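Local structure of SVS_variant_AS1 (Streptomyces sp. CWA1, 6TJA) at residues D9-Y14 and E264-R269; A61-T66 and E189-M194; A212-T217 and I350-D355; I272-L277 and E334-S339; E278-V283 and T293-L298. The protein is an engineered ancestral terpene cyclase that probably converts geranylgeranyl diphosphate into the diterpene spiroviolene, with loss of diphosphate. All blocks are in the same frame, centred on the assembly; numbering follows the deposited sequence.

Interaction 1: residues D9-Y14 and E264-R269; sequences DLPPIY and EATKLR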
# COMPACT_ATOMS: atom_id res chain seq x y z
N ASP A 9 25.33 9.00 27.21
CA ASP A 9 24.93 7.97 28.22
C ASP A 9 23.87 7.03 27.61
O ASP A 9 22.67 7.34 27.69
CB ASP A 9 24.44 8.63 29.52
CG ASP A 9 25.55 9.13 30.43
OD1 ASP A 9 26.66 9.40 29.91
OD2 ASP A 9 25.30 9.23 31.65
N LEU A 10 24.33 5.90 27.06
CA LEU A 10 23.59 4.99 26.14
C LEU A 10 23.55 3.58 26.75
O LEU A 10 24.56 2.88 26.73
CB LEU A 10 24.31 4.99 24.77
CG LEU A 10 25.84 4.84 24.79
CD1 LEU A 10 26.35 4.06 23.58
CD2 LEU A 10 26.55 6.20 24.85
N PRO A 11 22.41 3.10 27.28
CA PRO A 11 22.36 1.77 27.89
C PRO A 11 22.54 0.69 26.82
O PRO A 11 22.21 0.91 25.66
CB PRO A 11 20.97 1.72 28.56
CG PRO A 11 20.12 2.71 27.77
CD PRO A 11 21.09 3.77 27.27
N PRO A 12 23.08 -0.51 27.15
CA PRO A 12 23.24 -1.58 26.16
C PRO A 12 21.85 -2.11 25.76
O PRO A 12 20.91 -1.92 26.51
CB PRO A 12 24.13 -2.63 26.85
CG PRO A 12 23.89 -2.41 28.33
CD PRO A 12 23.47 -0.95 28.50
N ILE A 13 21.74 -2.69 24.57
CA ILE A 13 20.46 -3.15 23.96
C ILE A 13 20.04 -4.49 24.57
O ILE A 13 20.92 -5.40 24.64
CB ILE A 13 20.63 -3.26 22.43
CG1 ILE A 13 21.13 -1.93 21.85
CG2 ILE A 13 19.33 -3.72 21.77
CD1 ILE A 13 21.51 -2.01 20.38
N TYR A 14 18.78 -4.61 25.02
CA TYR A 14 18.10 -5.89 25.37
C TYR A 14 17.76 -6.60 24.05
O TYR A 14 16.97 -6.08 23.27
CB TYR A 14 16.84 -5.66 26.21
CG TYR A 14 16.17 -6.94 26.66
CD1 TYR A 14 16.88 -7.86 27.41
CD2 TYR A 14 14.87 -7.28 26.30
CE1 TYR A 14 16.32 -9.07 27.81
CE2 TYR A 14 14.30 -8.49 26.68
CZ TYR A 14 15.02 -9.38 27.45
OH TYR A 14 14.52 -10.59 27.87
N GLU A 264 13.26 6.72 28.87
CA GLU A 264 11.86 6.45 28.50
C GLU A 264 11.82 5.62 27.20
O GLU A 264 11.04 4.65 27.12
CB GLU A 264 11.07 7.75 28.36
CG GLU A 264 9.58 7.52 28.11
CD GLU A 264 8.86 6.70 29.18
OE1 GLU A 264 9.41 6.56 30.30
OE2 GLU A 264 7.74 6.21 28.90
N ALA A 265 12.64 5.97 26.22
CA ALA A 265 12.62 5.30 24.90
C ALA A 265 13.02 3.83 25.07
O ALA A 265 12.38 2.97 24.41
CB ALA A 265 13.51 6.01 23.91
N THR A 266 14.04 3.54 25.88
CA THR A 266 14.56 2.17 26.06
C THR A 266 13.45 1.34 26.72
O THR A 266 13.25 0.15 26.32
CB THR A 266 15.89 2.18 26.83
OG1 THR A 266 16.73 2.96 25.99
CG2 THR A 266 16.46 0.80 27.09
N LYS A 267 12.76 1.97 27.65
CA LYS A 267 11.67 1.36 28.35
C LYS A 267 10.55 0.92 27.43
O LYS A 267 10.17 -0.20 27.42
CB LYS A 267 11.16 2.26 29.44
CG LYS A 267 11.91 2.14 30.73
CD LYS A 267 11.31 3.03 31.77
CE LYS A 267 12.34 3.59 32.69
NZ LYS A 267 11.95 3.36 34.09
N LEU A 268 10.04 1.82 26.64
CA LEU A 268 8.97 1.47 25.77
C LEU A 268 9.35 0.47 24.66
O LEU A 268 8.58 -0.35 24.31
CB LEU A 268 8.21 2.69 25.28
CG LEU A 268 8.92 3.67 24.41
CD1 LEU A 268 8.98 3.16 23.01
CD2 LEU A 268 8.21 5.00 24.49
N ARG A 269 10.57 0.53 24.19
CA ARG A 269 11.11 -0.36 23.12
C ARG A 269 11.21 -1.77 23.71
O ARG A 269 10.75 -2.73 23.06
CB ARG A 269 12.44 0.22 22.60
CG ARG A 269 13.20 -0.65 21.60
CD ARG A 269 14.06 -1.64 22.34
NE ARG A 269 14.91 -2.46 21.48
CZ ARG A 269 15.44 -3.62 21.86
NH1 ARG A 269 15.20 -4.10 23.07
NH2 ARG A 269 16.19 -4.30 21.02

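Interaction 2: residues A61-T66 and E189-M194; sequences ARFAPT and EPTFAM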
# COMPACT_ATOMS: atom_id res chain seq x y z
N ALA A 61 22.04 -10.78 5.12
CA ALA A 61 22.60 -12.13 5.36
C ALA A 61 22.31 -12.57 6.81
O ALA A 61 22.35 -13.79 7.10
CB ALA A 61 24.09 -12.11 5.05
N ARG A 62 22.08 -11.61 7.69
CA ARG A 62 21.64 -11.83 9.09
C ARG A 62 20.12 -12.06 9.19
O ARG A 62 19.69 -12.67 10.19
CB ARG A 62 22.06 -10.65 9.96
CG ARG A 62 23.57 -10.47 10.01
CD ARG A 62 23.84 -9.15 10.71
NE ARG A 62 25.25 -8.84 10.78
CZ ARG A 62 26.08 -9.34 11.68
NH1 ARG A 62 25.63 -10.15 12.62
NH2 ARG A 62 27.36 -9.01 11.64
N PHE A 63 19.35 -11.63 8.21
CA PHE A 63 17.92 -11.84 8.21
C PHE A 63 17.57 -13.21 7.68
O PHE A 63 16.67 -13.81 8.14
CB PHE A 63 17.23 -10.79 7.35
CG PHE A 63 17.01 -9.49 8.03
CD1 PHE A 63 18.06 -8.81 8.57
CD2 PHE A 63 15.75 -8.98 8.15
CE1 PHE A 63 17.87 -7.63 9.21
CE2 PHE A 63 15.55 -7.79 8.80
CZ PHE A 63 16.61 -7.11 9.32
N ALA A 64 18.33 -13.70 6.73
CA ALA A 64 18.09 -14.98 6.10
C ALA A 64 19.39 -15.78 6.05
O ALA A 64 19.93 -16.03 5.01
CB ALA A 64 17.53 -14.76 4.73
N PRO A 65 19.87 -16.20 7.19
CA PRO A 65 21.16 -16.85 7.22
C PRO A 65 21.25 -18.29 6.70
O PRO A 65 22.31 -18.77 6.70
CB PRO A 65 21.58 -16.73 8.67
CG PRO A 65 20.31 -16.67 9.42
CD PRO A 65 19.27 -16.11 8.53
N THR A 66 20.16 -18.94 6.32
CA THR A 66 20.22 -20.32 5.76
C THR A 66 19.57 -20.35 4.38
O THR A 66 19.33 -21.46 3.88
CB THR A 66 19.63 -21.32 6.74
OG1 THR A 66 18.22 -21.09 6.80
CG2 THR A 66 20.24 -21.19 8.12
N GLU A 189 8.78 -2.67 6.72
CA GLU A 189 7.73 -3.47 6.03
C GLU A 189 8.34 -4.19 4.85
O GLU A 189 8.25 -5.41 4.79
CB GLU A 189 6.52 -2.64 5.63
CG GLU A 189 5.64 -2.31 6.82
CD GLU A 189 4.76 -3.43 7.37
OE1 GLU A 189 4.82 -4.56 6.87
OE2 GLU A 189 4.00 -3.13 8.30
N PRO A 190 8.90 -3.49 3.84
CA PRO A 190 9.49 -4.15 2.68
C PRO A 190 10.76 -4.95 3.00
O PRO A 190 11.01 -5.88 2.29
CB PRO A 190 9.72 -2.95 1.74
CG PRO A 190 10.02 -1.82 2.68
CD PRO A 190 8.99 -2.02 3.75
N THR A 191 11.52 -4.58 4.05
CA THR A 191 12.68 -5.38 4.52
C THR A 191 12.23 -6.78 4.96
O THR A 191 12.79 -7.81 4.48
CB THR A 191 13.47 -4.66 5.62
OG1 THR A 191 13.90 -3.41 5.11
CG2 THR A 191 14.70 -5.41 6.08
N PHE A 192 11.24 -6.85 5.85
CA PHE A 192 10.73 -8.09 6.45
C PHE A 192 9.95 -8.89 5.39
O PHE A 192 9.98 -10.16 5.42
CB PHE A 192 9.99 -7.75 7.74
CG PHE A 192 10.93 -7.52 8.91
CD1 PHE A 192 11.60 -8.58 9.49
CD2 PHE A 192 11.20 -6.26 9.38
CE1 PHE A 192 12.47 -8.39 10.55
CE2 PHE A 192 12.08 -6.07 10.45
CZ PHE A 192 12.70 -7.14 11.04
N ALA A 193 9.32 -8.20 4.44
CA ALA A 193 8.50 -8.85 3.39
C ALA A 193 9.42 -9.55 2.38
O ALA A 193 8.89 -10.25 1.54
CB ALA A 193 7.60 -7.85 2.68
N MET A 194 10.74 -9.32 2.41
CA MET A 194 11.72 -10.06 1.55
C MET A 194 12.20 -11.37 2.20
O MET A 194 12.90 -12.10 1.50
CB MET A 194 12.95 -9.21 1.27
CG MET A 194 12.66 -7.96 0.52
SD MET A 194 14.21 -7.30 -0.04
CE MET A 194 14.97 -6.71 1.47

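Interaction 3: residues A212-T217 and I350-D355; sequences AVRALT and IAWWWD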
# COMPACT_ATOMS: atom_id res chain seq x y z
N ALA A 212 -2.35 -12.38 14.58
CA ALA A 212 -1.23 -12.67 15.50
C ALA A 212 0.10 -12.49 14.79
O ALA A 212 0.99 -11.93 15.37
CB ALA A 212 -1.38 -14.06 16.06
N VAL A 213 0.20 -12.95 13.55
CA VAL A 213 1.42 -12.91 12.72
C VAL A 213 1.63 -11.48 12.20
O VAL A 213 2.78 -11.02 12.14
CB VAL A 213 1.31 -13.91 11.55
CG1 VAL A 213 2.47 -13.76 10.58
CG2 VAL A 213 1.22 -15.32 12.08
N ARG A 214 0.55 -10.81 11.81
CA ARG A 214 0.60 -9.38 11.47
C ARG A 214 1.19 -8.61 12.66
O ARG A 214 2.08 -7.74 12.47
CB ARG A 214 -0.82 -8.97 11.07
CG ARG A 214 -0.89 -7.61 10.41
CD ARG A 214 -0.17 -7.65 9.07
NE ARG A 214 0.39 -6.35 8.99
CZ ARG A 214 1.60 -6.06 8.59
NH1 ARG A 214 2.42 -7.00 8.15
NH2 ARG A 214 1.94 -4.78 8.59
N ALA A 215 0.70 -8.86 13.88
CA ALA A 215 1.18 -8.14 15.08
C ALA A 215 2.64 -8.48 15.37
O ALA A 215 3.41 -7.58 15.74
CB ALA A 215 0.31 -8.42 16.27
N LEU A 216 3.05 -9.73 15.18
CA LEU A 216 4.48 -10.12 15.42
C LEU A 216 5.33 -9.37 14.40
O LEU A 216 6.41 -8.94 14.75
CB LEU A 216 4.65 -11.64 15.25
CG LEU A 216 4.17 -12.48 16.43
CD1 LEU A 216 4.16 -13.97 16.07
CD2 LEU A 216 5.05 -12.25 17.66
N THR A 217 4.83 -9.20 13.18
CA THR A 217 5.57 -8.53 12.10
C THR A 217 5.72 -7.04 12.46
O THR A 217 6.85 -6.48 12.39
CB THR A 217 4.91 -8.78 10.74
OG1 THR A 217 4.86 -10.18 10.44
CG2 THR A 217 5.67 -8.07 9.64
N ILE A 350 -1.24 1.04 18.83
CA ILE A 350 -0.52 -0.26 18.91
C ILE A 350 -1.09 -1.15 20.02
O ILE A 350 -0.58 -2.29 20.14
CB ILE A 350 1.00 -0.06 19.05
CG1 ILE A 350 1.39 0.65 20.35
CG2 ILE A 350 1.54 0.65 17.84
CD1 ILE A 350 2.87 0.57 20.70
N ALA A 351 -2.09 -0.69 20.77
CA ALA A 351 -2.65 -1.41 21.93
C ALA A 351 -3.19 -2.77 21.50
O ALA A 351 -3.09 -3.75 22.29
CB ALA A 351 -3.72 -0.57 22.57
N TRP A 352 -3.68 -2.88 20.27
CA TRP A 352 -4.23 -4.17 19.77
C TRP A 352 -3.13 -5.25 19.72
O TRP A 352 -3.48 -6.44 19.67
CB TRP A 352 -4.93 -4.00 18.42
CG TRP A 352 -4.03 -3.66 17.28
CD1 TRP A 352 -3.61 -2.42 16.89
CD2 TRP A 352 -3.46 -4.60 16.36
NE1 TRP A 352 -2.81 -2.52 15.79
CE2 TRP A 352 -2.70 -3.85 15.44
CE3 TRP A 352 -3.50 -5.98 16.23
CZ2 TRP A 352 -1.98 -4.46 14.42
CZ3 TRP A 352 -2.82 -6.58 15.19
CH2 TRP A 352 -2.06 -5.83 14.32
N TRP A 353 -1.84 -4.90 19.78
CA TRP A 353 -0.80 -5.97 19.86
C TRP A 353 -0.95 -6.83 21.12
O TRP A 353 -0.42 -7.93 21.13
CB TRP A 353 0.61 -5.41 19.80
CG TRP A 353 0.96 -4.70 18.55
CD1 TRP A 353 0.35 -4.76 17.33
CD2 TRP A 353 2.03 -3.75 18.42
NE1 TRP A 353 0.97 -3.91 16.45
CE2 TRP A 353 2.01 -3.29 17.08
CE3 TRP A 353 3.01 -3.28 19.30
CZ2 TRP A 353 2.95 -2.37 16.61
CZ3 TRP A 353 3.91 -2.34 18.84
CH2 TRP A 353 3.88 -1.91 17.50
N TRP A 354 -1.60 -6.31 22.16
CA TRP A 354 -1.77 -6.96 23.49
C TRP A 354 -3.16 -7.58 23.66
O TRP A 354 -3.41 -8.04 24.78
CB TRP A 354 -1.53 -5.93 24.61
CG TRP A 354 -0.10 -5.61 24.86
CD1 TRP A 354 0.75 -6.23 25.75
CD2 TRP A 354 0.69 -4.58 24.21
NE1 TRP A 354 2.00 -5.67 25.70
CE2 TRP A 354 1.99 -4.65 24.77
CE3 TRP A 354 0.42 -3.63 23.21
CZ2 TRP A 354 3.00 -3.77 24.38
CZ3 TRP A 354 1.42 -2.78 22.82
CH2 TRP A 354 2.69 -2.85 23.39
N ASP A 355 -4.04 -7.50 22.65
CA ASP A 355 -5.45 -7.96 22.71
C ASP A 355 -5.52 -9.39 22.14
O ASP A 355 -5.70 -9.53 20.94
CB ASP A 355 -6.32 -6.97 21.95
CG ASP A 355 -7.81 -7.27 21.97
OD1 ASP A 355 -8.15 -8.40 22.36
OD2 ASP A 355 -8.61 -6.36 21.61

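Interaction 4: residues I272-L277 and E334-S339; sequences ILLRFL and ESPSDS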
# COMPACT_ATOMS: atom_id res chain seq x y z
N ILE A 272 7.86 -3.44 24.07
CA ILE A 272 7.37 -3.97 22.77
C ILE A 272 8.10 -5.28 22.46
O ILE A 272 7.44 -6.24 22.02
CB ILE A 272 7.51 -2.94 21.64
CG1 ILE A 272 6.67 -1.69 21.90
CG2 ILE A 272 7.15 -3.55 20.30
CD1 ILE A 272 7.01 -0.53 20.98
N LEU A 273 9.41 -5.37 22.71
CA LEU A 273 10.15 -6.64 22.45
C LEU A 273 9.63 -7.75 23.37
O LEU A 273 9.45 -8.85 22.88
CB LEU A 273 11.65 -6.44 22.63
CG LEU A 273 12.48 -7.66 22.29
CD1 LEU A 273 12.11 -8.21 20.91
CD2 LEU A 273 13.94 -7.31 22.34
N LEU A 274 9.33 -7.47 24.63
CA LEU A 274 8.73 -8.46 25.57
C LEU A 274 7.37 -8.96 25.06
O LEU A 274 7.10 -10.17 25.14
CB LEU A 274 8.57 -7.83 26.95
CG LEU A 274 9.44 -8.44 28.05
CD1 LEU A 274 10.89 -8.62 27.62
CD2 LEU A 274 9.37 -7.57 29.29
N ARG A 275 6.50 -8.07 24.58
CA ARG A 275 5.23 -8.53 24.02
C ARG A 275 5.52 -9.38 22.77
O ARG A 275 4.91 -10.42 22.63
CB ARG A 275 4.28 -7.37 23.77
CG ARG A 275 2.98 -7.81 23.12
CD ARG A 275 2.25 -8.89 23.88
NE ARG A 275 1.05 -9.25 23.14
CZ ARG A 275 0.40 -10.40 23.27
NH1 ARG A 275 0.81 -11.32 24.12
NH2 ARG A 275 -0.66 -10.64 22.53
N PHE A 276 6.48 -9.01 21.96
CA PHE A 276 6.81 -9.80 20.80
C PHE A 276 7.26 -11.22 21.21
O PHE A 276 6.84 -12.15 20.64
CB PHE A 276 7.85 -9.11 19.92
CG PHE A 276 8.50 -10.01 18.92
CD1 PHE A 276 9.50 -10.84 19.29
CD2 PHE A 276 8.10 -10.00 17.61
CE1 PHE A 276 10.06 -11.69 18.40
CE2 PHE A 276 8.68 -10.83 16.71
CZ PHE A 276 9.66 -11.68 17.12
N LEU A 277 8.09 -11.34 22.21
CA LEU A 277 8.56 -12.62 22.67
C LEU A 277 7.42 -13.45 23.23
O LEU A 277 7.35 -14.63 22.99
CB LEU A 277 9.68 -12.47 23.69
CG LEU A 277 10.93 -11.79 23.20
CD1 LEU A 277 11.77 -11.34 24.35
CD2 LEU A 277 11.71 -12.61 22.22
N GLU A 334 21.08 -7.93 29.82
CA GLU A 334 20.61 -9.28 30.20
C GLU A 334 19.11 -9.22 30.53
O GLU A 334 18.43 -10.24 30.30
CB GLU A 334 21.47 -9.77 31.37
CG GLU A 334 21.15 -11.18 31.81
CD GLU A 334 22.01 -11.64 32.97
OE1 GLU A 334 23.10 -11.03 33.16
OE2 GLU A 334 21.59 -12.57 33.69
N SER A 335 18.62 -8.09 31.03
CA SER A 335 17.20 -7.88 31.43
C SER A 335 16.61 -6.71 30.65
O SER A 335 17.33 -5.78 30.29
CB SER A 335 17.09 -7.59 32.91
OG SER A 335 17.91 -8.47 33.67
N PRO A 336 15.27 -6.70 30.43
CA PRO A 336 14.58 -5.51 29.90
C PRO A 336 14.53 -4.39 30.96
O PRO A 336 14.56 -4.68 32.11
CB PRO A 336 13.17 -6.04 29.56
CG PRO A 336 12.97 -7.15 30.57
CD PRO A 336 14.33 -7.80 30.70
N SER A 337 14.46 -3.14 30.53
CA SER A 337 14.44 -1.95 31.42
C SER A 337 13.02 -1.72 31.94
O SER A 337 12.83 -0.94 32.85
CB SER A 337 14.97 -0.76 30.68
OG SER A 337 14.23 -0.57 29.48
N ASP A 338 12.04 -2.41 31.37
CA ASP A 338 10.62 -2.29 31.76
C ASP A 338 9.96 -3.62 31.42
O ASP A 338 10.15 -4.07 30.27
CB ASP A 338 9.99 -1.08 31.05
CG ASP A 338 8.50 -0.88 31.31
OD1 ASP A 338 8.02 -1.40 32.32
OD2 ASP A 338 7.83 -0.22 30.49
N SER A 339 9.20 -4.18 32.33
CA SER A 339 8.58 -5.46 32.11
C SER A 339 7.09 -5.45 32.07
O SER A 339 6.51 -6.48 32.09
CB SER A 339 9.01 -6.40 33.21
OG SER A 339 10.20 -7.03 32.88

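Interaction 5: residues E278-V283 and T293-L298; sequences ELHDRV and TYLQGL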
# COMPACT_ATOMS: atom_id res chain seq x y z
N GLU A 278 6.56 -12.81 23.99
CA GLU A 278 5.42 -13.46 24.56
C GLU A 278 4.48 -13.97 23.47
O GLU A 278 4.18 -15.12 23.45
CB GLU A 278 4.73 -12.59 25.60
CG GLU A 278 3.39 -13.08 26.05
CD GLU A 278 2.66 -12.15 27.00
OE1 GLU A 278 2.28 -11.04 26.65
OE2 GLU A 278 2.44 -12.54 28.14
N LEU A 279 4.09 -13.13 22.52
CA LEU A 279 3.19 -13.61 21.43
C LEU A 279 3.90 -14.69 20.59
O LEU A 279 3.25 -15.64 20.12
CB LEU A 279 2.77 -12.41 20.58
CG LEU A 279 1.78 -12.72 19.46
CD1 LEU A 279 0.60 -13.55 19.97
CD2 LEU A 279 1.28 -11.45 18.84
N HIS A 280 5.20 -14.55 20.37
CA HIS A 280 5.97 -15.50 19.54
C HIS A 280 5.85 -16.90 20.16
O HIS A 280 5.58 -17.86 19.43
CB HIS A 280 7.43 -15.05 19.36
CG HIS A 280 8.25 -16.11 18.71
ND1 HIS A 280 8.78 -17.17 19.42
CD2 HIS A 280 8.54 -16.33 17.41
CE1 HIS A 280 9.42 -17.96 18.58
NE2 HIS A 280 9.26 -17.48 17.34
N ASP A 281 6.00 -16.99 21.48
CA ASP A 281 6.02 -18.28 22.22
C ASP A 281 4.64 -18.93 22.16
O ASP A 281 4.58 -20.15 22.18
CB ASP A 281 6.60 -18.07 23.63
CG ASP A 281 8.12 -17.96 23.65
OD1 ASP A 281 8.73 -18.00 22.56
OD2 ASP A 281 8.70 -17.84 24.75
N ARG A 282 3.56 -18.15 22.01
CA ARG A 282 2.17 -18.69 21.93
C ARG A 282 1.90 -19.20 20.51
O ARG A 282 1.22 -20.21 20.34
CB ARG A 282 1.22 -17.61 22.43
CG ARG A 282 -0.25 -17.89 22.19
CD ARG A 282 -1.16 -16.93 22.97
NE ARG A 282 -1.56 -15.70 22.30
CZ ARG A 282 -2.23 -15.61 21.13
NH1 ARG A 282 -2.54 -16.68 20.42
NH2 ARG A 282 -2.58 -14.42 20.67
N VAL A 283 2.48 -18.55 19.50
CA VAL A 283 2.18 -18.82 18.07
C VAL A 283 3.10 -19.92 17.53
O VAL A 283 2.66 -20.69 16.66
CB VAL A 283 2.33 -17.52 17.26
CG1 VAL A 283 2.36 -17.76 15.77
CG2 VAL A 283 1.25 -16.53 17.61
N THR A 293 9.69 -20.72 9.68
CA THR A 293 10.86 -20.12 9.01
C THR A 293 10.73 -18.58 9.02
O THR A 293 11.71 -17.90 9.40
CB THR A 293 10.97 -20.70 7.60
OG1 THR A 293 11.18 -22.10 7.76
CG2 THR A 293 12.08 -20.08 6.81
N TYR A 294 9.60 -18.07 8.56
CA TYR A 294 9.24 -16.62 8.58
C TYR A 294 9.47 -16.08 10.00
O TYR A 294 10.25 -15.13 10.14
CB TYR A 294 7.80 -16.40 8.10
CG TYR A 294 7.37 -14.96 8.17
CD1 TYR A 294 7.94 -14.01 7.35
CD2 TYR A 294 6.43 -14.54 9.09
CE1 TYR A 294 7.58 -12.67 7.43
CE2 TYR A 294 6.02 -13.22 9.15
CZ TYR A 294 6.62 -12.28 8.34
OH TYR A 294 6.24 -10.97 8.42
N LEU A 295 8.85 -16.70 11.01
CA LEU A 295 9.01 -16.28 12.40
C LEU A 295 10.48 -16.18 12.79
O LEU A 295 10.90 -15.20 13.39
CB LEU A 295 8.27 -17.24 13.33
CG LEU A 295 6.75 -17.26 13.22
CD1 LEU A 295 6.13 -18.01 14.39
CD2 LEU A 295 6.19 -15.85 13.14
N GLN A 296 11.25 -17.22 12.47
CA GLN A 296 12.67 -17.25 12.78
C GLN A 296 13.32 -16.02 12.17
O GLN A 296 14.18 -15.38 12.78
CB GLN A 296 13.32 -18.52 12.22
CG GLN A 296 13.86 -19.47 13.28
CD GLN A 296 14.17 -20.84 12.72
OE1 GLN A 296 13.28 -21.69 12.60
NE2 GLN A 296 15.43 -21.07 12.39
N GLY A 297 12.91 -15.71 10.94
CA GLY A 297 13.39 -14.53 10.21
C GLY A 297 13.13 -13.24 10.96
O GLY A 297 14.05 -12.40 11.07
N LEU A 298 11.92 -13.05 11.47
CA LEU A 298 11.61 -11.85 12.29
C LEU A 298 12.64 -11.77 13.44
O LEU A 298 13.21 -10.69 13.66
CB LEU A 298 10.19 -11.93 12.84
CG LEU A 298 9.04 -11.96 11.84
CD1 LEU A 298 7.73 -12.10 12.59
CD2 LEU A 298 9.01 -10.72 10.94

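Interaction 1: residues D9-Y14 and E264-R269
The guanidinium group of R269 grips the backbone carbonyl of Y14 end-on, both terminal nitrogens converging on one oxygen. NH1 of R269 lies 2.7 Å from Y14 O, in the carbonyl plane and on a lone pair, with an N-H...O angle of 148°. The bond from NH2 to the same oxygen is longer, 3.0 Å, and more bent at 133°, its donor tilted from that plane. With CG anti to the backbone N (chi1 174°) and a bend at chi2, the arginine chain carries its guanidinium to the loop. I13 CG2 comes obliquely to this group, 3.3 Å from R269 NH2, the side chains crossing at about a right angle. Earlier in the loop, P11 CG passes 3.8 Å from T266 OG1, a hydroxyl already hydrogen-bonded to V262 O in its own helix. From helix 211-231, D227 forms a salt bridge with R269 NE, which restricts the turning of the guanidinium, and R230 bonds to P11 O. A leucine at R269 would probably leave Y14 O without this pair of donors and the D227 carboxylate without its positive mate. A buried arginine divided between a carboxylate and a carbonyl dipole thus fastens the N-terminal segment largely through backbone recognition, with P11 and I13 adding van der Waals contact.

Interaction 2: residues A61-T66 and E189-M194
In the interior of the all-helical terpene synthase fold, the loop between helices 56-61 and 70-91 packs through F63 against T191 and F192 of the short helix 188-192. The two phenyl rings meet obliquely, with planes at 46° and centroids 5.2 Å apart. One corner of F63, atom CE2, stands over a face of F192 and toward its rim, 3.6 Å from F192 CE1, so the F63 ring leans on its neighbour without lying flat on it. The same CE2 also touches the methyl of T191, at 3.7 Å from T191 CG2. With OG1 of T191 beside the backbone N (chi1 -58°), the methyl CG2 is left anti to that N and meets the ring, while the hydroxyl is taken up by G187 O one turn back in the chain. The rings of F59 and F60 also meet F63, and I221 of helix 211-231 touches F192. An alanine here in place of F63 would remove the ring that meets them and would probably open a gap beside the T191 methyl and the F192 face. All three touching residues are buried. The interruption between helices 175-185 and 188-192 is consistent with the kinked helix G of class I terpene synthases, and F63 packs against the segment that follows this break.

Interaction 3: residues A212-T217 and I350-D355
The methyl of A215 touches two indoles set at an angle to each other. A215 CB is 3.8 Å from W352 CZ3, which it approaches obliquely, and equally 3.8 Å from W353 CD1. The indoles are themselves in contact: W353 CD1 stands 3.6 Å above the plane of W352, over the ring centre. W352 takes the crowded position between its backbone N and carbonyl carbon (chi1 68°), which swings the benzo ring toward helix 211-231. There R214 CG comes to its edge, near the ring plane, while the R214 guanidinium turns off to a salt bridge with E189. The carbonyl oxygen A215 O lies over a face of W353, whose NE1 is hydrogen-bonded to E218 OE1. S118 of the second subunit bonds through its OG to W352 N, bringing the C-terminal tail to the dimer interface. Within the subunit, helix 211-231 is thus covered by this short 3-10 turn, while V213 and L216 pack on helix 289-309 and L216 also on helix 258-283.

Interaction 4: residues I272-L277 and E334-S339
L274 is the residue by which helix 258-283 of the all-helical terpene synthase fold receives the C-terminal tail at P336, D338 and S339. Walking along the helix, I272 looks elsewhere, onto M222 of helix 211-231, and L273 extends toward the carbonyl of Y14. L274 then turns to the tail. An off-staggered chi1 of -114° sets both methyls against the proline ring, and CD2 alone goes on to D338 and S339. CD1 is 3.9 Å from P336 CG, the leucine and the proline ring crossing at about a right angle. CD2 is also close to the ring, 3.8 Å from P336 CG, but reaches on to the backbone beyond it, 3.7 Å from D338 O. The next residue, R275, points to the far end of the tail: NE bonds to W353 O and NH2 forms a salt bridge with D356. F276 turns inward to L216 and M219, and L277 packs on L17 and R299. The tail itself is tied down by polar groups flanking this apolar patch, since S337 OG bonds to D270 and D338 joins R271 in a salt bridge and S340 in a hydrogen bond. Exposed S339 closes on the leucine with both backbone and side chain, L274 CD2 lying 3.6 Å from S339 CA and 3.7 Å from S339 OG.

Interaction 5: residues E278-V283 and T293-L298
The imidazole of H280 turns one edge to L295: its NE2 lies 4.1 Å from L295 CB, which sits near the ring plane. At ND1 the same ring donates to D281 OD1 at 3.2 Å, a nearly straight bond (169°) in the plane of the ring that meets the carboxylate on its anti side. This bond to the adjacent residue of the helix holds the imidazole in its rotation. The other flat group, Y294, carries L298 CG 4.2 Å above one face and sends its hydroxyl to T217 of helix 211-231. Helices 258-283 and 289-309 follow each other in the chain and run in roughly opposite directions, forming an α-helical hairpin whose closing end lies just beyond V283. There CG1 of V283, anti to its own backbone N (chi1 167°), comes within 4.0 Å of L295 CD1, the side chains crossing at about a right angle. V283 also touches A212 of helix 211-231.

Overall arrangement
From the N terminus, the 9-14 segment closes a long loop onto 264-269, and the smaller loop of interaction 2, 61-66 to 189-194, is nested inside it. Interaction 3 opens at 212-217, within that first loop, and closes only at 350-355, so the two cross. Interaction 4 is nested inside interaction 3, and the helix hairpin of interaction 5 inside interaction 4. Helix 258-283 serves interactions 1, 4 and 5 in turn along its length, tying the N-terminal segment, the loop after helix 289-309 and that helix itself to it. The E189-R214 salt bridge joins interaction 2 to interaction 3, and F192 against L298 joins it to interaction 5.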